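Local coordinates for protein phosphoserine aminotransferase (Bacillus circulans, PDB 2C0R) that catalyses the reversible, pyridoxal 5'-phosphate-dependent transamination that forms phosphoserine from 3-phosphohydroxypyruvate, with glutamate as amino donor, in serine biosynthesis, at residues 80-83 with 84-88. The protein carries 1 engineered substitution. Numbering follows the deposited sequence.
Sequences QFAM and IPMNF
Asn87 reaches back one turn to Met83 with both its backbone and its side chain, in the last turns of helix 76-88. Its ND2 gives a hydrogen bond of 2.9 Å to Met83 O, which lies nearly in the amide plane, and its backbone N approaches the same oxygen from the opposite face of the carbonyl. With CG beside its own backbone N (chi1 -83°), the amide lies alongside the extended Met83 chain, and Met83 CG comes within 3.4 Å of Asn87 ND2. ND2 also bonds to Leu225 O, and OD1 accepts from Tyr227 N, tying the helix to the loop and to the start of helix 227-232.

The middle turn is close-packed. Pro85 has no N-H for Phe81 O and instead sets its CD 3.0 Å from that oxygen, kinking the helix, while the bonds from Ile84 N to Gln80 O (2.9 Å) and from Met86 N to Ala82 O (3.0 Å) hold the turns together around it. Met86 CG lies 3.1 Å from Ala82 O, and Pro222 of the second subunit packs on both residues, burying this face. Phe88, by contrast, is partly exposed and meets nothing of 80-83.

Replacing Asn87 with alanine would probably leave Met83 O with the backbone N bond alone and strip Leu225 O and Tyr227 N of their side-chain partner. One buried amide thus serves three backbone groups, consistent with its holding the end of the helix whose Phe81 touches the cofactor.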
# COMPACT_ATOMS: atom_id res chain seq x y z
N GLN A 80 4.14 -5.25 -9.85
CA GLN A 80 3.61 -5.97 -11.01
C GLN A 80 4.68 -6.39 -12.00
O GLN A 80 4.56 -7.44 -12.63
CB GLN A 80 2.50 -5.19 -11.76
CG GLN A 80 1.32 -4.87 -10.81
CD GLN A 80 0.69 -6.18 -10.37
OE1 GLN A 80 0.59 -6.39 -9.15
NE2 GLN A 80 0.31 -6.99 -11.33
N PHE A 81 5.76 -5.62 -12.13
CA PHE A 81 6.86 -6.03 -13.01
C PHE A 81 7.33 -7.45 -12.66
O PHE A 81 7.72 -8.17 -13.55
CB PHE A 81 8.05 -5.10 -12.84
CG PHE A 81 7.81 -3.68 -13.30
CD1 PHE A 81 8.70 -2.69 -12.88
CD2 PHE A 81 6.72 -3.35 -14.10
CE1 PHE A 81 8.47 -1.36 -13.26
CE2 PHE A 81 6.54 -2.03 -14.52
CZ PHE A 81 7.44 -1.06 -14.12
N ALA A 82 7.32 -7.79 -11.38
CA ALA A 82 7.69 -9.13 -10.90
C ALA A 82 6.52 -10.10 -10.94
O ALA A 82 6.65 -11.25 -11.37
CB ALA A 82 8.29 -9.04 -9.51
N MET A 83 5.39 -9.59 -10.46
CA MET A 83 4.25 -10.53 -10.38
C MET A 83 3.76 -11.06 -11.72
O MET A 83 3.35 -12.22 -11.83
CB MET A 83 3.16 -9.80 -9.61
CG MET A 83 2.04 -10.71 -9.14
SD MET A 83 0.95 -9.74 -8.03
CE MET A 83 -0.38 -10.99 -7.89
N ILE A 84 3.83 -10.23 -12.77
CA ILE A 84 3.41 -10.71 -14.11
C ILE A 84 4.26 -11.89 -14.60
O ILE A 84 3.70 -12.99 -14.86
CB ILE A 84 3.39 -9.48 -15.06
CG1 ILE A 84 2.27 -8.52 -14.75
CG2 ILE A 84 3.37 -9.92 -16.53
CD1 ILE A 84 2.56 -7.11 -15.20
N PRO A 85 5.57 -11.79 -14.74
CA PRO A 85 6.32 -12.99 -15.17
C PRO A 85 6.23 -14.10 -14.15
O PRO A 85 6.19 -15.29 -14.52
CB PRO A 85 7.76 -12.46 -15.28
CG PRO A 85 7.82 -11.17 -14.53
CD PRO A 85 6.44 -10.61 -14.62
N MET A 86 6.19 -13.80 -12.85
CA MET A 86 6.04 -14.91 -11.88
C MET A 86 4.78 -15.71 -12.15
O MET A 86 4.78 -16.94 -11.96
CB MET A 86 6.02 -14.33 -10.45
CG MET A 86 7.40 -13.87 -9.99
SD MET A 86 7.31 -12.98 -8.40
CE MET A 86 8.16 -14.21 -7.40
N ASN A 87 3.71 -15.04 -12.55
CA ASN A 87 2.46 -15.77 -12.73
C ASN A 87 2.36 -16.40 -14.12
O ASN A 87 1.69 -17.44 -14.21
CB ASN A 87 1.25 -14.85 -12.50
CG ASN A 87 0.92 -14.74 -11.03
OD1 ASN A 87 -0.01 -15.43 -10.60
ND2 ASN A 87 1.66 -13.94 -10.28
N PHE A 88 2.96 -15.80 -15.12
CA PHE A 88 2.71 -16.25 -16.51
C PHE A 88 3.89 -16.82 -17.25
O PHE A 88 3.72 -17.45 -18.29
CB PHE A 88 2.19 -15.04 -17.31
CG PHE A 88 0.94 -14.50 -16.68
CD1 PHE A 88 0.88 -13.12 -16.44
CD2 PHE A 88 -0.15 -15.26 -16.30
CE1 PHE A 88 -0.21 -12.52 -15.86
CE2 PHE A 88 -1.26 -14.65 -15.73
CZ PHE A 88 -1.30 -13.27 -15.51